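Local coordinates for aac(6')-Ii (Enterococcus faecium, PDB 1N71), which acts as an aminoglycoside 6'-N-acetyltransferase of the GNAT family, probably transferring the acetyl group of acetyl-CoA to the antibiotic in a resistance reaction, at residues R90-L95 with E148-K153; I46-V51 with E96-S101. All coordinates share one frame; numbering follows the deposited sequence.

Interaction 1 (R90-L95 with E148-K153). With COA (coenzyme A), chain E.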
loop_
_atom_site.group_PDB
_atom_site.type_symbol
_atom_site.label_atom_id
_atom_site.label_comp_id
_atom_site.label_asym_id
_atom_site.label_seq_id
_atom_site.Cartn_x
_atom_site.Cartn_y
_atom_site.Cartn_z
ATOM N N ARG A 90 13.886 19.540 -1.469
ATOM C CA ARG A 90 13.572 20.276 -0.255
ATOM C C ARG A 90 12.257 19.810 0.368
ATOM O O ARG A 90 12.130 19.753 1.594
ATOM C CB ARG A 90 13.552 21.772 -0.574
ATOM C CG ARG A 90 14.906 22.244 -1.099
ATOM C CD ARG A 90 14.842 23.646 -1.660
ATOM N NE ARG A 90 14.512 24.616 -0.630
ATOM C CZ ARG A 90 14.268 25.899 -0.868
ATOM N NH1 ARG A 90 14.316 26.359 -2.111
ATOM N NH2 ARG A 90 13.984 26.717 0.138
ATOM N N LEU A 91 11.283 19.457 -0.465
ATOM C CA LEU A 91 10.003 18.973 0.047
ATOM C C LEU A 91 10.169 17.609 0.715
ATOM O O LEU A 91 9.631 17.365 1.794
ATOM C CB LEU A 91 8.967 18.855 -1.083
ATOM C CG LEU A 91 8.363 20.152 -1.627
ATOM C CD1 LEU A 91 7.451 19.843 -2.814
ATOM C CD2 LEU A 91 7.590 20.858 -0.522
ATOM N N VAL A 92 10.911 16.715 0.072
ATOM C CA VAL A 92 11.120 15.390 0.639
ATOM C C VAL A 92 11.883 15.470 1.956
ATOM O O VAL A 92 11.510 14.828 2.932
ATOM C CB VAL A 92 11.865 14.485 -0.348
ATOM C CG1 VAL A 92 12.277 13.185 0.329
ATOM C CG2 VAL A 92 10.957 14.193 -1.536
ATOM N N ASN A 93 12.943 16.269 1.990
ATOM C CA ASN A 93 13.721 16.409 3.213
ATOM C C ASN A 93 12.896 17.010 4.346
ATOM O O ASN A 93 13.058 16.625 5.508
ATOM C CB ASN A 93 14.972 17.253 2.959
ATOM C CG ASN A 93 15.996 16.528 2.106
ATOM O OD1 ASN A 93 16.217 15.330 2.274
ATOM N ND2 ASN A 93 16.635 17.251 1.200
ATOM N N TYR A 94 12.006 17.944 4.019
ATOM C CA TYR A 94 11.172 18.559 5.046
ATOM C C TYR A 94 10.167 17.521 5.538
ATOM O O TYR A 94 9.883 17.427 6.729
ATOM C CB TYR A 94 10.446 19.785 4.486
ATOM C CG TYR A 94 9.838 20.686 5.541
ATOM C CD1 TYR A 94 8.641 20.352 6.167
ATOM C CD2 TYR A 94 10.467 21.872 5.914
ATOM C CE1 TYR A 94 8.081 21.179 7.139
ATOM C CE2 TYR A 94 9.916 22.706 6.887
ATOM C CZ TYR A 94 8.723 22.352 7.494
ATOM O OH TYR A 94 8.171 23.175 8.451
ATOM N N LEU A 95 9.624 16.736 4.615
ATOM C CA LEU A 95 8.673 15.707 4.999
ATOM C C LEU A 95 9.346 14.737 5.971
ATOM O O LEU A 95 8.781 14.384 7.003
ATOM C CB LEU A 95 8.187 14.939 3.765
ATOM C CG LEU A 95 7.311 13.718 4.069
ATOM C CD1 LEU A 95 5.985 14.158 4.673
ATOM C CD2 LEU A 95 7.074 12.938 2.793
ATOM N N GLU A 148 15.760 7.569 -5.546
ATOM C CA GLU A 148 17.010 6.879 -5.249
ATOM C C GLU A 148 18.059 7.878 -4.787
ATOM O O GLU A 148 18.781 7.629 -3.826
ATOM C CB GLU A 148 17.549 6.143 -6.476
ATOM C CG GLU A 148 16.720 4.965 -6.918
ATOM C CD GLU A 148 17.534 3.961 -7.704
ATOM O OE1 GLU A 148 18.350 4.387 -8.551
ATOM O OE2 GLU A 148 17.352 2.746 -7.481
ATOM N N LYS A 149 18.141 9.015 -5.472
ATOM C CA LYS A 149 19.117 10.028 -5.111
ATOM C C LYS A 149 18.853 10.631 -3.737
ATOM O O LYS A 149 19.747 11.225 -3.139
ATOM C CB LYS A 149 19.173 11.117 -6.186
ATOM C CG LYS A 149 19.750 10.598 -7.504
ATOM C CD LYS A 149 20.018 11.714 -8.493
ATOM C CE LYS A 149 20.683 11.175 -9.753
ATOM N NZ LYS A 149 20.982 12.267 -10.720
ATOM N N LEU A 150 17.634 10.465 -3.228
ATOM C CA LEU A 150 17.302 10.980 -1.904
ATOM C C LEU A 150 17.435 9.895 -0.842
ATOM O O LEU A 150 17.005 10.071 0.295
ATOM C CB LEU A 150 15.887 11.562 -1.886
ATOM C CG LEU A 150 15.730 12.802 -2.766
ATOM C CD1 LEU A 150 14.344 13.389 -2.594
ATOM C CD2 LEU A 150 16.799 13.825 -2.389
ATOM N N GLY A 151 18.019 8.765 -1.224
ATOM C CA GLY A 151 18.225 7.691 -0.267
ATOM C C GLY A 151 17.187 6.592 -0.224
ATOM O O GLY A 151 17.281 5.690 0.615
ATOM N N TYR A 152 16.193 6.654 -1.102
ATOM C CA TYR A 152 15.168 5.612 -1.126
ATOM C C TYR A 152 15.672 4.451 -1.966
ATOM O O TYR A 152 16.471 4.637 -2.882
ATOM C CB TYR A 152 13.847 6.141 -1.699
ATOM C CG TYR A 152 13.173 7.147 -0.791
ATOM C CD1 TYR A 152 13.742 8.401 -0.565
ATOM C CD2 TYR A 152 12.011 6.816 -0.090
ATOM C CE1 TYR A 152 13.177 9.299 0.347
ATOM C CE2 TYR A 152 11.438 7.708 0.827
ATOM C CZ TYR A 152 12.032 8.943 1.040
ATOM O OH TYR A 152 11.503 9.807 1.971
ATOM N N LYS A 153 15.199 3.256 -1.648
ATOM C CA LYS A 153 15.614 2.053 -2.361
ATOM C C LYS A 153 14.398 1.291 -2.863
ATOM O O LYS A 153 13.363 1.281 -2.210
ATOM C CB LYS A 153 16.429 1.175 -1.402
ATOM C CG LYS A 153 16.543 -0.294 -1.772
ATOM C CD LYS A 153 17.351 -1.052 -0.711
ATOM C CE LYS A 153 17.540 -2.515 -1.085
ATOM N NZ LYS A 153 18.560 -3.188 -0.224
HETATM N N1A COA E . 14.496 11.136 -13.459
HETATM C C2A COA E . 15.766 11.094 -13.015
HETATM N N3A COA E . 16.363 11.925 -12.130
HETATM C C4A COA E . 15.486 12.887 -11.679
HETATM C C5A COA E . 14.170 13.052 -12.045
HETATM C C6A COA E . 13.650 12.108 -12.987
HETATM N N6A COA E . 12.394 12.153 -13.424
HETATM N N7A COA E . 13.604 14.131 -11.381
HETATM C C8A COA E . 14.581 14.591 -10.656
HETATM N N9A COA E . 15.757 13.890 -10.784
HETATM C C1B COA E . 17.048 14.135 -10.125
HETATM C C2B COA E . 17.701 15.454 -10.549
HETATM O O2B COA E . 18.484 15.234 -11.729
HETATM C C3B COA E . 18.626 15.838 -9.399
HETATM O O3B COA E . 19.809 15.026 -9.489
HETATM P P3B COA E . 21.280 15.688 -9.466
HETATM O O7A COA E . 21.277 16.622 -10.618
HETATM O O8A COA E . 22.188 14.525 -9.621
HETATM O O9A COA E . 21.362 16.349 -8.141
HETATM C C4B COA E . 17.813 15.356 -8.189
HETATM O O4B COA E . 16.968 14.324 -8.716
HETATM C C5B COA E . 16.999 16.447 -7.479
HETATM O O5B COA E . 15.914 16.880 -8.309
HETATM P P1A COA E . 14.932 18.087 -7.880
HETATM O O1A COA E . 15.287 19.285 -8.671
HETATM O O2A COA E . 14.877 18.163 -6.403
HETATM O O3A COA E . 13.527 17.514 -8.405
HETATM P P2A COA E . 12.209 18.341 -8.810
HETATM O O4A COA E . 12.164 18.467 -10.282
HETATM O O5A COA E . 12.079 19.546 -7.965
HETATM O O6A COA E . 11.061 17.310 -8.365
HETATM C CBP COA E . 9.746 15.403 -9.111
HETATM C CCP COA E . 11.129 15.927 -8.748
HETATM C CDP COA E . 9.896 13.958 -9.605
HETATM C CEP COA E . 8.846 15.437 -7.841
HETATM C CAP COA E . 9.147 16.334 -10.252
HETATM O OAP COA E . 9.934 16.287 -11.447
HETATM C C9P COA E . 7.656 16.071 -10.526
HETATM O O9P COA E . 6.794 16.833 -10.066
HETATM N N8P COA E . 7.370 14.994 -11.270
HETATM C C7P COA E . 6.029 14.560 -11.648
HETATM C C6P COA E . 5.282 13.882 -10.502
HETATM C C5P COA E . 5.681 12.432 -10.292
HETATM O O5P COA E . 5.689 11.638 -11.240
HETATM N N4P COA E . 6.009 12.089 -9.038
HETATM C C3P COA E . 6.420 10.748 -8.607
HETATM C C2P COA E . 5.578 10.236 -7.448
HETATM S S1P COA E . 5.040 8.529 -7.659
#

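Interaction 2 (I46-V51 with E96-S101)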
loop_
_atom_site.group_PDB
_atom_site.type_symbol
_atom_site.label_atom_id
_atom_site.label_comp_id
_atom_site.label_asym_id
_atom_site.label_seq_id
_atom_site.Cartn_x
_atom_site.Cartn_y
_atom_site.Cartn_z
ATOM N N ILE A 46 0.549 14.593 7.153
ATOM C CA ILE A 46 1.490 15.693 7.125
ATOM C C ILE A 46 1.283 16.347 5.764
ATOM O O ILE A 46 1.093 15.654 4.756
ATOM C CB ILE A 46 2.937 15.182 7.287
ATOM C CG1 ILE A 46 3.121 14.640 8.708
ATOM C CG2 ILE A 46 3.932 16.296 7.010
ATOM C CD1 ILE A 46 4.409 13.877 8.921
ATOM N N ALA A 47 1.280 17.676 5.750
ATOM C CA ALA A 47 1.085 18.449 4.530
ATOM C C ALA A 47 2.103 19.586 4.492
ATOM O O ALA A 47 2.044 20.516 5.300
ATOM C CB ALA A 47 -0.326 19.009 4.494
ATOM N N VAL A 48 3.035 19.499 3.551
ATOM C CA VAL A 48 4.085 20.499 3.409
ATOM C C VAL A 48 3.998 21.189 2.057
ATOM O O VAL A 48 3.839 20.539 1.025
ATOM C CB VAL A 48 5.473 19.844 3.568
ATOM C CG1 VAL A 48 6.575 20.870 3.359
ATOM C CG2 VAL A 48 5.579 19.210 4.946
ATOM N N ALA A 49 4.118 22.512 2.064
ATOM C CA ALA A 49 4.033 23.268 0.826
ATOM C C ALA A 49 5.296 24.033 0.482
ATOM O O ALA A 49 6.118 24.348 1.348
ATOM C CB ALA A 49 2.861 24.228 0.887
ATOM N N ALA A 50 5.440 24.310 -0.807
ATOM C CA ALA A 50 6.561 25.066 -1.331
ATOM C C ALA A 50 5.897 26.297 -1.929
ATOM O O ALA A 50 5.117 26.185 -2.876
ATOM C CB ALA A 50 7.277 24.275 -2.409
ATOM N N VAL A 51 6.180 27.463 -1.359
ATOM C CA VAL A 51 5.573 28.694 -1.843
ATOM C C VAL A 51 6.587 29.753 -2.242
ATOM O O VAL A 51 7.525 30.050 -1.503
ATOM C CB VAL A 51 4.629 29.294 -0.783
ATOM C CG1 VAL A 51 3.991 30.573 -1.313
ATOM C CG2 VAL A 51 3.555 28.285 -0.420
ATOM N N GLU A 96 10.558 14.313 5.634
ATOM C CA GLU A 96 11.286 13.374 6.480
ATOM C C GLU A 96 11.481 13.899 7.899
ATOM O O GLU A 96 11.346 13.147 8.860
ATOM C CB GLU A 96 12.617 13.009 5.823
ATOM C CG GLU A 96 12.419 12.075 4.627
ATOM C CD GLU A 96 13.713 11.694 3.931
ATOM O OE1 GLU A 96 14.764 11.654 4.596
ATOM O OE2 GLU A 96 13.672 11.412 2.716
ATOM N N LYS A 97 11.769 15.190 8.037
ATOM C CA LYS A 97 11.937 15.774 9.364
ATOM C C LYS A 97 10.614 15.715 10.133
ATOM O O LYS A 97 10.591 15.375 11.320
ATOM C CB LYS A 97 12.405 17.230 9.253
ATOM N N GLU A 98 9.510 16.036 9.453
ATOM C CA GLU A 98 8.182 16.024 10.069
ATOM C C GLU A 98 7.765 14.623 10.514
ATOM O O GLU A 98 7.235 14.443 11.611
ATOM C CB GLU A 98 7.127 16.567 9.095
ATOM C CG GLU A 98 7.239 18.049 8.766
ATOM C CD GLU A 98 6.674 18.943 9.856
ATOM O OE1 GLU A 98 5.546 18.672 10.314
ATOM O OE2 GLU A 98 7.351 19.920 10.247
ATOM N N VAL A 99 7.993 13.631 9.657
ATOM C CA VAL A 99 7.631 12.260 9.990
ATOM C C VAL A 99 8.440 11.794 11.197
ATOM O O VAL A 99 7.900 11.231 12.146
ATOM C CB VAL A 99 7.895 11.308 8.802
ATOM C CG1 VAL A 99 7.657 9.862 9.226
ATOM C CG2 VAL A 99 6.981 11.671 7.636
ATOM N N ALA A 100 9.741 12.047 11.162
ATOM C CA ALA A 100 10.608 11.644 12.263
ATOM C C ALA A 100 10.127 12.227 13.585
ATOM O O ALA A 100 10.110 11.536 14.600
ATOM C CB ALA A 100 12.034 12.095 11.994
ATOM N N SER A 101 9.735 13.499 13.566
ATOM C CA SER A 101 9.286 14.177 14.780
ATOM C C SER A 101 8.031 13.561 15.383
ATOM O O SER A 101 7.708 13.816 16.542
ATOM C CB SER A 101 9.051 15.670 14.508
ATOM O OG SER A 101 7.919 15.879 13.680
#

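Interaction 1 (R90-L95 with E148-K153)
K149, the neighbour in sequence of the L150 that packs on V92, points its ammonium at the 3'-phosphate of coenzyme A: K149 NZ bonds to O8A of the ligand at 2.8 Å and, more loosely, to the ester oxygen O3B at 3.2 Å. Lysine suits the place because its chain, extended beyond CG, carries a positive charge out to the phosphate. The contact between the two segments is carried by L150 and Y152 against V92. L150 and V92 meet tip to tip, the methyl L150 CD1 lying 3.5 Å from the branch carbon V92 CB and 3.6 Å from both methyls, V92 CG1 and CG2. Beta-branched valine suits the place by presenting a short, broad apolar surface. With V92 CG1 anti to the backbone N (chi1 171°), that methyl also approaches Y152 obliquely, 3.8 Å from Y152 OH and 4.0 Å from Y152 CE1. The phenol has E96 as its polar partner. G151 N bonds to E148 O at 2.9 Å, and Y152 N reaches back to the carbonyl of the residue before E148. G151, at positive phi (96°), where a CB would jam against the preceding carbonyl O, is thus the C-prime residue of a Schellman motif ending helix 144-149, beside the coenzyme A site of the GNAT fold.

Interaction 2 (I46-V51 with E96-S101)
The flat group at the centre of this contact is the peptide joining E98 to V99, and I46 comes over one of its faces: I46 CD1 stands 3.8 Å from E98 C and 3.7 Å from V99 N, above the plane. The oxygen of the same peptide takes a hydrogen bond from S101: S101 OG to E98 O is 2.6 Å, with the donor tilted 29° from the carbonyl plane. The serine thus turns back on its own helix and takes no part in gripping the strand.

Isoleucine suits the strand position because its two arms do different work. CG1 runs anti to the carbonyl carbon and the chain stays extended to CD1; the I46 side chain crosses that of V99 at about a right angle, with I46 CD1 3.6 Å from V99 CG2. On the other arm, I46 CG2 lies 3.8 Å from E98 CB. Of the E98 side chain, the methylenes CB and CG do the touching: the chain bends at chi2 (-79°), and E98 CG passes V48 CG2 at a looser 4.3 Å. E98 OE1 comes close to the carboxylate of E5, so nearby charge or solvent may be needed to ease the pair, or one of them may be less acidic than usual.

Strand 46-51 and helix 96-101 run nearly antiparallel, at 155°, with axes 9.5 Å apart, the usual spacing of a helix laid on a sheet. Because no hydrogen bond joins the two segments, methyl and methylene contacts hold them together, and shape rather than polarity sets the fit.

Overall arrangement
Helix 87-101 serves both interactions, and their centres are 11 Å apart. Its start lies beside the coenzyme, where G88 N and T89 OG1 bond to the ligand. In interaction 1, V92 in the next turn meets L150 and Y152, just past the end of helix 144-149; in interaction 2 the final turns lie on strand 46-52. The two are joined directly: Y152 OH lies 2.8 Å from its partner E96 OE2, and E96 also forms a salt bridge with K173. Y94 CD1 packs on V48 CG2 at 3.5 Å, and L95 CD1 on I46 CG2 at 3.8 Å. Interaction 1 holds K149 of the coenzyme site, whereas the side chain of V48 in interaction 2 is about 13 Å from the coenzyme.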